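Local coordinates for SIR4-interacting protein SIF2 (Saccharomyces cerevisiae, PDB 1R5M) that antagonizes telomeric silencing in yeast and is a WD40-repeat subunit of the Set3 corepressor complex, at residues G130-W135 with I164-V169; V210-V215 with V221-K226; G227-Y232 with R272-G277; S281-Y286 with K318-L323. One frame throughout, in Å; residues are numbered along the deposited sequence.

The four contacts follow one another along the chain round part of a WD40 beta propeller of mostly four-stranded antiparallel blades. Contact 1 joins the blades holding strands 132-136 and 163-168. Contact 2 is the inner hairpin of the next blade, its centre about 15 Å away, Met167 and Ile165 of contact 1 packing against it. Contact 3, centred about 8 Å from contact 2, leads from strand 229-233 of that blade to the following one. Contact 4 starts from strand 283-285, neighbour of 271-274, about 16 Å from contact 3, centre to centre. The centres of contacts 1 and 4 are about 34 Å apart. Contacts 1, 3 and 4 each join successive blades; contact 2 lies within one.

Contact 1: G130-W135 with I164-V169; sequences GELRLW and IISMDV
Leu132 lays one methyl against Ser166, and this van der Waals touch makes up most of a small buried contact of 97 Å². With chi1 at -64° the branch carbon CG stands beside the backbone N, and CD1 reaches out to lie 3.6 Å from Ser166 OG and 3.7 Å from Ser166 CB. The same methyl comes within 4.5 Å of Ile164 CD1, two residues earlier on the same strand, so Leu132 rests across Ser166 and Ile164, two of the side chains that strand 163-168 turns toward it. Trp176 is touched by both Leu132 and Ile164 and fills in the packing beside them.

The polar part belongs to Ser166, whose OG is hydrogen-bonded to His148 NE2 and to Trp176 NE1, while Asp168 OD2 takes His148 ND1. This is the Asp-His-Ser-Trp tetrad of WD40 repeats, here inside WD 3, and it fixes the rotation of the buried hydroxyl against which the leucine of WD 2 is pressed. Asp168 OD1 also holds Val172 N, tying the tetrad to the turn that follows strand 163-168.

The charged pair Glu131-Arg133 sits on the other side of strand 132-136. Arg133 grips the carboxylate side-on, one nitrogen to each oxygen: NE to Glu131 OE1 at 2.9 Å, nearly straight at 176°, and NH2 to Glu131 OE2 at 3.1 Å, more bent. Glu131 OE1 lies in the guanidinium plane, yet NE approaches it from well above the carboxylate plane, 63° out. His96 ND1 is a second partner of Glu131 OE1.

Contact 2: V210-V215 with V221-K226; sequences VDVEWV and VIPGPK
Val221 stands with chi1 at -65°, which leaves CG1 beside its backbone N and CG2 wedged between N and the carbonyl carbon. CG1 turns to Val215, meeting Val215 CG1 at 3.9 Å with the two side chains crossing at about a right angle, while CG2 lies over Glu213, 3.4 Å from Glu213 O and 3.9 Å from Glu213 CB on the same face of the sheet. Val212, with chi1 at -63°, sets CG1 against Ile222 CG2, also at 3.9 Å.

Glu213 and Val221 form the antiparallel hydrogen-bonded pair of the hairpin 213-216/219-223, the two inner strands of the WD 4 propeller blade. Val221 N reaches Glu213 O at 2.8 Å, and Glu213 N returns a longer bond of 3.1 Å to Val221 O.

Beyond this pair, where residues 211-212 are no longer strand, Pro223 CD lies 3.0 Å from Asp211 O, a buried carbonyl oxygen that has no polar partner in the model. The Asp211 and Glu213 carboxylates face other blades. Lys156 makes a salt bridge to each, and Leu253 N and Phe255 N hold Asp211 OD2 and Glu213 OE2, linking the hairpin to its neighbours in the ring.

Contact 3: G227-Y232 with R272-G277; sequences GAIFVY and RIWHGG
Strands 229-233 and 271-274 are not paired; the nearest CA atoms, of Val231 and Gly277, are 7.1 Å apart, where the second segment has left its strand. Side chains bridge the gap in two places.

The first is Ile229 on Trp274. With CG1 beside the backbone N (chi1 -64°) and the chain running out extended, the terminal methyl CD1 is carried to the indole. It lies 3.9 Å from Trp274 NE1 and 4.1 Å from both Trp274 CE2 and Trp274 CZ2, near the CE2 corner of the indole, which it approaches obliquely. The indole nitrogen takes Ser264 OG as its hydrogen-bond partner, so the isoleucine packs beside an N-H already committed within the next blade.

Both are third strands of successive WD40 blades, WD 4 and WD 5, and the Trp274-Ser264 bond matches the tryptophan-to-hydroxyl link of the WD tetrad. Leu243, on strand 241-243 at the outer edge of the first blade's sheet, touches Ile229, Val231 and Trp274 alike and so completes the apolar seam between blades.

The second place is looser. Val231 sets CG2 beside its backbone N, where it meets Gly277 O at 3.8 Å, a van der Waals touch of a methyl on the carbonyl of an exposed glycine. Alternate residues of strand 229-233 turn to its other face: there Tyr232 OH lies in the plane of the Phe230 ring, at its edge, 3.4 Å from Phe230 CD2.

Contact 4: S281-Y286 with K318-L323; sequences SQNCFY and KQNTLL. Unlike the reference sequence in segment 281-286: Cys284 (reference Ser).
Water 1 sits between the two chains, accepting from Cys284 N at 3.0 Å and donating to Asn320 OD1 at 2.6 Å. This short bridge joins the backbone of strand 283-285 to a side-chain amide of the turn before strand 321-327. Cys284 replaces the serine of the reference sequence, but its part in the bridge is played by the backbone alone.

The Asn320 amide is carried there by an extended first torsion, CG anti to the backbone N at 178°. Its OD1 also comes to 3.6 Å from Phe285 CE2; amide and ring cross obliquely, their planes 41° apart. The same CE2 lies 4.0 Å from Thr321 N. Asn320 and Asn283 run past each other in opposite directions, with the amide planes 32° apart and the oxygens Asn283 OD1 and Asn320 OD1 4.1 Å apart.

The strands concerned are the fourth strands of two successive propeller blades, so this joint lies at the rim of the ring, where Asn320 and Thr321 are exposed and Phe285 is the buried member. Each side carries a bulge: Gln282 and Asn283 both face Ile273 in a classic beta bulge, while Asn320 and Thr321 face Ser316 in a G1 bulge, Asn320 having left-handed backbone angles. The Phe285 ring passes inward to meet that of Trp315 on strand 311-316. Ser281 OG makes a weak 3.3 Å bond to Asn283 O and a further hydrogen bond with Arg272 NH1.

Contact 1: G130-W135 with I164-V169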
loop_
_atom_site.group_PDB
_atom_site.type_symbol
_atom_site.label_atom_id
_atom_site.label_comp_id
_atom_site.label_asym_id
_atom_site.label_seq_id
_atom_site.Cartn_x
_atom_site.Cartn_y
_atom_site.Cartn_z
ATOM N N GLY A 130 -6.572 2.407 17.471
ATOM C CA GLY A 130 -5.750 1.208 17.483
ATOM C C GLY A 130 -6.449 -0.123 17.297
ATOM O O GLY A 130 -5.804 -1.132 17.005
ATOM N N GLU A 131 -7.765 -0.141 17.459
ATOM C CA GLU A 131 -8.516 -1.379 17.317
ATOM C C GLU A 131 -8.526 -1.944 15.905
ATOM O O GLU A 131 -8.590 -1.207 14.922
ATOM C CB GLU A 131 -9.963 -1.173 17.763
ATOM C CG GLU A 131 -10.798 -2.450 17.743
ATOM C CD GLU A 131 -12.261 -2.189 18.022
ATOM O OE1 GLU A 131 -12.901 -1.484 17.215
ATOM O OE2 GLU A 131 -12.773 -2.686 19.048
ATOM N N LEU A 132 -8.474 -3.268 15.821
ATOM C CA LEU A 132 -8.538 -3.971 14.549
ATOM C C LEU A 132 -9.759 -4.881 14.610
ATOM O O LEU A 132 -10.063 -5.448 15.663
ATOM C CB LEU A 132 -7.298 -4.848 14.344
ATOM C CG LEU A 132 -5.924 -4.189 14.226
ATOM C CD1 LEU A 132 -4.847 -5.262 14.374
ATOM C CD2 LEU A 132 -5.796 -3.478 12.888
ATOM N N ARG A 133 -10.475 -4.995 13.497
ATOM C CA ARG A 133 -11.619 -5.895 13.410
ATOM C C ARG A 133 -11.452 -6.727 12.149
ATOM O O ARG A 133 -10.951 -6.236 11.127
ATOM C CB ARG A 133 -12.946 -5.127 13.395
ATOM C CG ARG A 133 -13.305 -4.617 14.781
ATOM C CD ARG A 133 -14.617 -3.849 14.878
ATOM N NE ARG A 133 -14.769 -3.458 16.277
ATOM C CZ ARG A 133 -15.665 -3.964 17.117
ATOM N NH1 ARG A 133 -16.543 -4.874 16.714
ATOM N NH2 ARG A 133 -15.620 -3.620 18.395
ATOM N N LEU A 134 -11.841 -7.995 12.246
ATOM C CA LEU A 134 -11.736 -8.950 11.150
ATOM C C LEU A 134 -13.134 -9.267 10.650
ATOM O O LEU A 134 -14.022 -9.588 11.443
ATOM C CB LEU A 134 -11.061 -10.229 11.651
ATOM C CG LEU A 134 -10.947 -11.385 10.661
ATOM C CD1 LEU A 134 -9.985 -11.008 9.538
ATOM C CD2 LEU A 134 -10.460 -12.622 11.386
ATOM N N TRP A 135 -13.320 -9.192 9.336
ATOM C CA TRP A 135 -14.628 -9.431 8.731
ATOM C C TRP A 135 -14.571 -10.379 7.539
ATOM O O TRP A 135 -13.530 -10.532 6.903
ATOM C CB TRP A 135 -15.229 -8.112 8.228
ATOM C CG TRP A 135 -14.996 -6.913 9.104
ATOM C CD1 TRP A 135 -13.844 -6.178 9.211
ATOM C CD2 TRP A 135 -15.949 -6.292 9.971
ATOM N NE1 TRP A 135 -14.027 -5.137 10.090
ATOM C CE2 TRP A 135 -15.309 -5.183 10.573
ATOM C CE3 TRP A 135 -17.284 -6.563 10.299
ATOM C CZ2 TRP A 135 -15.960 -4.345 11.484
ATOM C CZ3 TRP A 135 -17.932 -5.730 11.206
ATOM C CH2 TRP A 135 -17.268 -4.635 11.787
ATOM N N ILE A 164 -1.356 -12.332 10.843
ATOM C CA ILE A 164 -1.199 -10.991 10.302
ATOM C C ILE A 164 -0.200 -10.261 11.179
ATOM O O ILE A 164 0.023 -10.632 12.337
ATOM C CB ILE A 164 -2.507 -10.145 10.299
ATOM C CG1 ILE A 164 -3.036 -9.967 11.722
ATOM C CG2 ILE A 164 -3.544 -10.779 9.392
ATOM C CD1 ILE A 164 -4.096 -8.871 11.837
ATOM N N ILE A 165 0.426 -9.245 10.602
ATOM C CA ILE A 165 1.350 -8.389 11.331
ATOM C C ILE A 165 0.690 -7.029 11.227
ATOM O O ILE A 165 0.258 -6.631 10.144
ATOM C CB ILE A 165 2.721 -8.274 10.656
ATOM C CG1 ILE A 165 3.393 -9.639 10.584
ATOM C CG2 ILE A 165 3.594 -7.289 11.428
ATOM C CD1 ILE A 165 4.509 -9.676 9.580
ATOM N N SER A 166 0.582 -6.323 12.344
ATOM C CA SER A 166 -0.013 -4.993 12.324
ATOM C C SER A 166 0.946 -4.038 13.012
ATOM O O SER A 166 1.632 -4.411 13.962
ATOM C CB SER A 166 -1.372 -4.984 13.038
ATOM O OG SER A 166 -1.261 -5.444 14.373
ATOM N N MET A 167 1.012 -2.812 12.513
ATOM C CA MET A 167 1.891 -1.817 13.109
ATOM C C MET A 167 1.164 -0.488 13.174
ATOM O O MET A 167 0.415 -0.140 12.261
ATOM C CB MET A 167 3.178 -1.662 12.291
ATOM C CG MET A 167 4.204 -0.739 12.949
ATOM S SD MET A 167 5.806 -0.762 12.126
ATOM C CE MET A 167 5.364 0.078 10.640
ATOM N N ASP A 168 1.366 0.240 14.269
ATOM C CA ASP A 168 0.733 1.543 14.421
ATOM C C ASP A 168 1.755 2.668 14.268
ATOM O O ASP A 168 2.946 2.414 14.069
ATOM C CB ASP A 168 -0.015 1.655 15.768
ATOM C CG ASP A 168 0.888 1.485 16.982
ATOM O OD1 ASP A 168 2.021 2.011 16.986
ATOM O OD2 ASP A 168 0.440 0.836 17.956
ATOM N N VAL A 169 1.280 3.907 14.348
ATOM C CA VAL A 169 2.140 5.075 14.190
ATOM C C VAL A 169 3.270 5.181 15.205
ATOM O O VAL A 169 4.296 5.805 14.926
ATOM C CB VAL A 169 1.324 6.387 14.234
ATOM C CG1 VAL A 169 0.361 6.441 13.068
ATOM C CG2 VAL A 169 0.577 6.494 15.541
#

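Contact 2: V210-V215 with V221-K226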
loop_
_atom_site.group_PDB
_atom_site.type_symbol
_atom_site.label_atom_id
_atom_site.label_comp_id
_atom_site.label_asym_id
_atom_site.label_seq_id
_atom_site.Cartn_x
_atom_site.Cartn_y
_atom_site.Cartn_z
ATOM N N VAL A 210 6.845 3.060 8.250
ATOM C CA VAL A 210 5.407 2.846 8.166
ATOM C C VAL A 210 4.975 1.605 7.389
ATOM O O VAL A 210 3.862 1.555 6.866
ATOM C CB VAL A 210 4.725 4.074 7.533
ATOM C CG1 VAL A 210 4.903 5.293 8.434
ATOM C CG2 VAL A 210 5.328 4.353 6.159
ATOM N N ASP A 211 5.846 0.608 7.302
ATOM C CA ASP A 211 5.493 -0.613 6.583
ATOM C C ASP A 211 6.138 -1.822 7.253
ATOM O O ASP A 211 7.112 -1.687 7.994
ATOM C CB ASP A 211 5.962 -0.518 5.122
ATOM C CG ASP A 211 5.090 -1.321 4.162
ATOM O OD1 ASP A 211 4.121 -1.965 4.620
ATOM O OD2 ASP A 211 5.371 -1.295 2.940
ATOM N N VAL A 212 5.559 -2.995 7.003
ATOM C CA VAL A 212 6.061 -4.275 7.506
ATOM C C VAL A 212 5.822 -5.251 6.353
ATOM O O VAL A 212 5.112 -4.921 5.406
ATOM C CB VAL A 212 5.292 -4.762 8.758
ATOM C CG1 VAL A 212 5.480 -3.776 9.908
ATOM C CG2 VAL A 212 3.821 -4.940 8.433
ATOM N N GLU A 213 6.392 -6.450 6.417
ATOM C CA GLU A 213 6.210 -7.384 5.310
ATOM C C GLU A 213 6.573 -8.821 5.657
ATOM O O GLU A 213 7.490 -9.065 6.437
ATOM C CB GLU A 213 7.061 -6.919 4.112
ATOM C CG GLU A 213 7.023 -7.834 2.890
ATOM C CD GLU A 213 5.706 -7.765 2.135
ATOM O OE1 GLU A 213 4.660 -7.548 2.784
ATOM O OE2 GLU A 213 5.709 -7.940 0.898
ATOM N N TRP A 214 5.841 -9.770 5.081
ATOM C CA TRP A 214 6.128 -11.186 5.296
ATOM C C TRP A 214 7.147 -11.593 4.239
ATOM O O TRP A 214 7.027 -11.197 3.079
ATOM C CB TRP A 214 4.868 -12.044 5.120
ATOM C CG TRP A 214 3.890 -11.931 6.240
ATOM C CD1 TRP A 214 2.866 -11.037 6.349
ATOM C CD2 TRP A 214 3.864 -12.722 7.433
ATOM N NE1 TRP A 214 2.202 -11.221 7.541
ATOM C CE2 TRP A 214 2.796 -12.250 8.225
ATOM C CE3 TRP A 214 4.642 -13.788 7.909
ATOM C CZ2 TRP A 214 2.484 -12.807 9.474
ATOM C CZ3 TRP A 214 4.331 -14.342 9.152
ATOM C CH2 TRP A 214 3.261 -13.848 9.919
ATOM N N VAL A 215 8.142 -12.384 4.630
ATOM C CA VAL A 215 9.155 -12.825 3.672
ATOM C C VAL A 215 9.178 -14.342 3.534
ATOM O O VAL A 215 10.025 -14.903 2.836
ATOM C CB VAL A 215 10.562 -12.311 4.058
ATOM C CG1 VAL A 215 10.571 -10.794 4.041
ATOM C CG2 VAL A 215 10.967 -12.832 5.426
ATOM N N VAL A 221 9.536 -9.063 8.281
ATOM C CA VAL A 221 10.462 -7.970 8.546
ATOM C C VAL A 221 9.729 -6.715 9.007
ATOM O O VAL A 221 8.614 -6.430 8.560
ATOM C CB VAL A 221 11.303 -7.622 7.293
ATOM C CG1 VAL A 221 12.217 -8.787 6.926
ATOM C CG2 VAL A 221 10.383 -7.281 6.126
ATOM N N ILE A 222 10.354 -5.978 9.920
ATOM C CA ILE A 222 9.776 -4.746 10.435
ATOM C C ILE A 222 10.881 -3.713 10.646
ATOM O O ILE A 222 12.039 -4.065 10.874
ATOM C CB ILE A 222 9.029 -4.971 11.777
ATOM C CG1 ILE A 222 10.022 -5.288 12.891
ATOM C CG2 ILE A 222 8.030 -6.116 11.634
ATOM C CD1 ILE A 222 9.366 -5.440 14.256
ATOM N N PRO A 223 10.540 -2.422 10.557
ATOM C CA PRO A 223 11.529 -1.358 10.743
ATOM C C PRO A 223 12.146 -1.376 12.136
ATOM O O PRO A 223 11.445 -1.554 13.133
ATOM C CB PRO A 223 10.718 -0.087 10.502
ATOM C CG PRO A 223 9.645 -0.534 9.565
ATOM C CD PRO A 223 9.239 -1.862 10.159
ATOM N N GLY A 224 13.460 -1.193 12.189
ATOM C CA GLY A 224 14.167 -1.160 13.454
ATOM C C GLY A 224 14.810 0.205 13.618
ATOM O O GLY A 224 14.615 1.085 12.780
ATOM N N PRO A 225 15.584 0.420 14.688
ATOM C CA PRO A 225 16.229 1.719 14.897
ATOM C C PRO A 225 17.242 2.103 13.816
ATOM O O PRO A 225 17.831 1.243 13.161
ATOM C CB PRO A 225 16.898 1.555 16.261
ATOM C CG PRO A 225 16.016 0.569 16.956
ATOM C CD PRO A 225 15.755 -0.445 15.866
ATOM N N LYS A 226 17.423 3.407 13.640
ATOM C CA LYS A 226 18.384 3.956 12.687
ATOM C C LYS A 226 18.335 3.393 11.267
ATOM O O LYS A 226 19.380 3.173 10.649
ATOM C CB LYS A 226 19.800 3.784 13.242
ATOM C CG LYS A 226 19.997 4.323 14.651
ATOM C CD LYS A 226 21.400 4.012 15.152
ATOM C CE LYS A 226 21.611 4.499 16.575
ATOM N NZ LYS A 226 22.979 4.174 17.069
#

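Contact 3: G227-Y232 with R272-G277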
loop_
_atom_site.group_PDB
_atom_site.type_symbol
_atom_site.label_atom_id
_atom_site.label_comp_id
_atom_site.label_asym_id
_atom_site.label_seq_id
_atom_site.Cartn_x
_atom_site.Cartn_y
_atom_site.Cartn_z
ATOM N N GLY A 227 17.134 3.160 10.749
ATOM C CA GLY A 227 17.000 2.656 9.392
ATOM C C GLY A 227 17.211 1.167 9.176
ATOM O O GLY A 227 17.119 0.684 8.046
ATOM N N ALA A 228 17.497 0.428 10.239
ATOM C CA ALA A 228 17.703 -1.004 10.098
ATOM C C ALA A 228 16.367 -1.694 9.869
ATOM O O ALA A 228 15.313 -1.151 10.201
ATOM C CB ALA A 228 18.369 -1.567 11.352
ATOM N N ILE A 229 16.419 -2.880 9.273
ATOM C CA ILE A 229 15.223 -3.686 9.045
ATOM C C ILE A 229 15.493 -4.993 9.782
ATOM O O ILE A 229 16.455 -5.697 9.477
ATOM C CB ILE A 229 15.000 -3.979 7.545
ATOM C CG1 ILE A 229 14.742 -2.671 6.792
ATOM C CG2 ILE A 229 13.814 -4.935 7.371
ATOM C CD1 ILE A 229 14.918 -2.788 5.282
ATOM N N PHE A 230 14.655 -5.304 10.767
ATOM C CA PHE A 230 14.817 -6.521 11.558
ATOM C C PHE A 230 14.048 -7.689 10.952
ATOM O O PHE A 230 12.911 -7.529 10.506
ATOM C CB PHE A 230 14.330 -6.278 12.992
ATOM C CG PHE A 230 15.297 -5.502 13.852
ATOM C CD1 PHE A 230 16.253 -4.661 13.286
ATOM C CD2 PHE A 230 15.229 -5.597 15.239
ATOM C CE1 PHE A 230 17.127 -3.927 14.090
ATOM C CE2 PHE A 230 16.098 -4.867 16.051
ATOM C CZ PHE A 230 17.049 -4.030 15.475
ATOM N N VAL A 231 14.673 -8.864 10.938
ATOM C CA VAL A 231 14.042 -10.062 10.391
ATOM C C VAL A 231 13.663 -10.977 11.549
ATOM O O VAL A 231 14.452 -11.168 12.477
ATOM C CB VAL A 231 14.999 -10.826 9.445
ATOM C CG1 VAL A 231 14.246 -11.937 8.727
ATOM C CG2 VAL A 231 15.625 -9.861 8.439
ATOM N N TYR A 232 12.457 -11.535 11.492
ATOM C CA TYR A 232 11.970 -12.422 12.544
ATOM C C TYR A 232 11.333 -13.700 12.027
ATOM O O TYR A 232 10.922 -13.794 10.871
ATOM C CB TYR A 232 10.909 -11.731 13.402
ATOM C CG TYR A 232 11.377 -10.543 14.196
ATOM C CD1 TYR A 232 11.374 -9.264 13.643
ATOM C CD2 TYR A 232 11.793 -10.691 15.517
ATOM C CE1 TYR A 232 11.770 -8.158 14.389
ATOM C CE2 TYR A 232 12.193 -9.593 16.272
ATOM C CZ TYR A 232 12.176 -8.331 15.702
ATOM O OH TYR A 232 12.558 -7.240 16.446
ATOM N N ARG A 272 16.517 -0.251 -1.683
ATOM C CA ARG A 272 17.498 -1.308 -1.507
ATOM C C ARG A 272 16.810 -2.632 -1.815
ATOM O O ARG A 272 15.598 -2.777 -1.627
ATOM C CB ARG A 272 18.083 -1.295 -0.087
ATOM C CG ARG A 272 19.199 -0.254 0.089
ATOM C CD ARG A 272 19.755 -0.240 1.510
ATOM N NE ARG A 272 20.748 0.819 1.715
ATOM C CZ ARG A 272 22.052 0.694 1.485
ATOM N NH1 ARG A 272 22.552 -0.450 1.037
ATOM N NH2 ARG A 272 22.865 1.720 1.712
ATOM N N ILE A 273 17.587 -3.576 -2.334
ATOM C CA ILE A 273 17.092 -4.909 -2.673
ATOM C C ILE A 273 17.886 -5.854 -1.783
ATOM O O ILE A 273 19.118 -5.793 -1.757
ATOM C CB ILE A 273 17.367 -5.259 -4.158
ATOM C CG1 ILE A 273 16.725 -4.215 -5.083
ATOM C CG2 ILE A 273 16.828 -6.648 -4.469
ATOM C CD1 ILE A 273 15.212 -4.130 -4.993
ATOM N N TRP A 274 17.195 -6.723 -1.051
ATOM C CA TRP A 274 17.876 -7.640 -0.140
ATOM C C TRP A 274 17.681 -9.106 -0.474
ATOM O O TRP A 274 16.564 -9.554 -0.750
ATOM C CB TRP A 274 17.406 -7.416 1.302
ATOM C CG TRP A 274 17.344 -5.986 1.722
ATOM C CD1 TRP A 274 16.349 -5.090 1.442
ATOM C CD2 TRP A 274 18.312 -5.282 2.508
ATOM N NE1 TRP A 274 16.638 -3.874 2.006
ATOM C CE2 TRP A 274 17.835 -3.961 2.667
ATOM C CE3 TRP A 274 19.536 -5.635 3.093
ATOM C CZ2 TRP A 274 18.537 -2.992 3.389
ATOM C CZ3 TRP A 274 20.238 -4.668 3.813
ATOM C CH2 TRP A 274 19.733 -3.361 3.954
ATOM N N HIS A 275 18.784 -9.848 -0.433
ATOM C CA HIS A 275 18.775 -11.282 -0.696
ATOM C C HIS A 275 19.108 -12.048 0.580
ATOM O O HIS A 275 18.448 -13.034 0.910
ATOM C CB HIS A 275 19.807 -11.634 -1.763
ATOM C CG HIS A 275 20.227 -13.070 -1.741
ATOM N ND1 HIS A 275 19.397 -14.096 -2.135
ATOM C CD2 HIS A 275 21.383 -13.653 -1.344
ATOM C CE1 HIS A 275 20.024 -15.250 -1.985
ATOM N NE2 HIS A 275 21.231 -15.007 -1.505
ATOM N N GLY A 276 20.142 -11.594 1.282
ATOM C CA GLY A 276 20.567 -12.249 2.508
ATOM C C GLY A 276 19.627 -12.017 3.672
ATOM O O GLY A 276 18.948 -10.994 3.737
ATOM N N GLY A 277 19.590 -12.968 4.598
ATOM C CA GLY A 277 18.720 -12.837 5.755
ATOM C C GLY A 277 19.390 -12.023 6.841
ATOM O O GLY A 277 18.847 -11.832 7.930
#

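Contact 4: S281-Y286 with K318-L323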
loop_
_atom_site.group_PDB
_atom_site.type_symbol
_atom_site.label_atom_id
_atom_site.label_comp_id
_atom_site.label_asym_id
_atom_site.label_seq_id
_atom_site.Cartn_x
_atom_site.Cartn_y
_atom_site.Cartn_z
ATOM N N SER A 281 22.858 -5.146 1.593
ATOM C CA SER A 281 21.907 -5.321 0.506
ATOM C C SER A 281 22.580 -5.732 -0.799
ATOM O O SER A 281 23.795 -5.586 -0.966
ATOM C CB SER A 281 21.100 -4.034 0.292
ATOM O OG SER A 281 21.940 -2.935 -0.029
ATOM N N GLN A 282 21.773 -6.258 -1.713
ATOM C CA GLN A 282 22.230 -6.700 -3.024
ATOM C C GLN A 282 22.307 -5.517 -3.989
ATOM O O GLN A 282 23.216 -5.433 -4.814
ATOM C CB GLN A 282 21.268 -7.759 -3.558
ATOM C CG GLN A 282 21.564 -8.253 -4.955
ATOM C CD GLN A 282 20.707 -9.445 -5.304
ATOM O OE1 GLN A 282 20.754 -10.470 -4.626
ATOM N NE2 GLN A 282 19.909 -9.317 -6.355
ATOM N N ASN A 283 21.335 -4.615 -3.886
ATOM C CA ASN A 283 21.298 -3.416 -4.720
ATOM C C ASN A 283 20.923 -2.219 -3.864
ATOM O O ASN A 283 20.256 -2.362 -2.840
ATOM C CB ASN A 283 20.240 -3.530 -5.825
ATOM C CG ASN A 283 20.572 -4.581 -6.856
ATOM O OD1 ASN A 283 21.533 -4.447 -7.620
ATOM N ND2 ASN A 283 19.774 -5.633 -6.892
ATOM N N CYS A 284 21.366 -1.040 -4.287
ATOM C CA CYS A 284 21.030 0.206 -3.611
ATOM C C CYS A 284 20.917 1.229 -4.729
ATOM O O CYS A 284 21.902 1.524 -5.410
ATOM C CB CYS A 284 22.114 0.634 -2.625
ATOM S SG CYS A 284 21.645 2.130 -1.702
ATOM N N PHE A 285 19.712 1.754 -4.927
ATOM C CA PHE A 285 19.462 2.721 -5.987
ATOM C C PHE A 285 19.322 4.167 -5.516
ATOM O O PHE A 285 18.383 4.512 -4.784
ATOM C CB PHE A 285 18.200 2.325 -6.771
ATOM C CG PHE A 285 18.311 1.001 -7.476
ATOM C CD1 PHE A 285 17.457 -0.052 -7.150
ATOM C CD2 PHE A 285 19.269 0.804 -8.465
ATOM C CE1 PHE A 285 17.557 -1.282 -7.800
ATOM C CE2 PHE A 285 19.376 -0.421 -9.120
ATOM C CZ PHE A 285 18.520 -1.466 -8.788
ATOM N N TYR A 286 20.266 5.000 -5.950
ATOM C CA TYR A 286 20.284 6.428 -5.639
ATOM C C TYR A 286 19.701 7.186 -6.825
ATOM O O TYR A 286 19.828 6.756 -7.969
ATOM C CB TYR A 286 21.714 6.940 -5.422
ATOM C CG TYR A 286 22.420 6.402 -4.201
ATOM C CD1 TYR A 286 23.197 5.247 -4.275
ATOM C CD2 TYR A 286 22.309 7.049 -2.972
ATOM C CE1 TYR A 286 23.852 4.747 -3.150
ATOM C CE2 TYR A 286 22.956 6.561 -1.843
ATOM C CZ TYR A 286 23.725 5.410 -1.938
ATOM O OH TYR A 286 24.359 4.923 -0.819
ATOM N N LYS A 318 18.944 -6.227 -13.350
ATOM C CA LYS A 318 19.894 -6.897 -14.231
ATOM C C LYS A 318 21.025 -5.989 -14.690
ATOM O O LYS A 318 22.157 -6.441 -14.851
ATOM C CB LYS A 318 19.167 -7.478 -15.449
ATOM C CG LYS A 318 18.243 -8.634 -15.090
ATOM C CD LYS A 318 17.321 -9.022 -16.231
ATOM C CE LYS A 318 18.059 -9.669 -17.383
ATOM N NZ LYS A 318 17.087 -10.111 -18.430
ATOM N N GLN A 319 20.725 -4.708 -14.888
ATOM C CA GLN A 319 21.734 -3.756 -15.344
ATOM C C GLN A 319 22.190 -2.788 -14.256
ATOM O O GLN A 319 23.069 -1.955 -14.494
ATOM C CB GLN A 319 21.200 -2.950 -16.534
ATOM C CG GLN A 319 20.746 -3.790 -17.716
ATOM C CD GLN A 319 21.779 -4.812 -18.141
ATOM O OE1 GLN A 319 22.954 -4.488 -18.322
ATOM N NE2 GLN A 319 21.345 -6.056 -18.307
ATOM N N ASN A 320 21.599 -2.901 -13.068
ATOM C CA ASN A 320 21.929 -2.026 -11.944
ATOM C C ASN A 320 21.922 -0.564 -12.376
ATOM O O ASN A 320 22.918 0.150 -12.232
ATOM C CB ASN A 320 23.300 -2.385 -11.359
ATOM C CG ASN A 320 23.705 -1.464 -10.224
ATOM O OD1 ASN A 320 22.865 -1.037 -9.434
ATOM N ND2 ASN A 320 24.995 -1.154 -10.136
ATOM N N THR A 321 20.789 -0.108 -12.892
ATOM C CA THR A 321 20.721 1.266 -13.353
ATOM C C THR A 321 19.289 1.745 -13.527
ATOM O O THR A 321 18.350 0.945 -13.567
ATOM C CB THR A 321 21.463 1.402 -14.705
ATOM O OG1 THR A 321 21.654 2.785 -15.020
ATOM C CG2 THR A 321 20.664 0.739 -15.820
ATOM N N LEU A 322 19.136 3.061 -13.617
ATOM C CA LEU A 322 17.840 3.677 -13.835
ATOM C C LEU A 322 17.482 3.376 -15.286
ATOM O O LEU A 322 18.237 3.711 -16.202
ATOM C CB LEU A 322 17.939 5.188 -13.626
ATOM C CG LEU A 322 16.682 5.988 -13.967
ATOM C CD1 LEU A 322 15.615 5.748 -12.900
ATOM C CD2 LEU A 322 17.031 7.465 -14.048
ATOM N N LEU A 323 16.337 2.739 -15.500
ATOM C CA LEU A 323 15.905 2.389 -16.845
ATOM C C LEU A 323 15.084 3.494 -17.503
ATOM O O LEU A 323 15.224 3.755 -18.700
ATOM C CB LEU A 323 15.089 1.096 -16.800
ATOM C CG LEU A 323 14.505 0.560 -18.104
ATOM C CD1 LEU A 323 15.622 0.284 -19.105
ATOM C CD2 LEU A 323 13.725 -0.715 -17.808
HETATM O O HOH W 1 22.836 -1.390 -6.892
#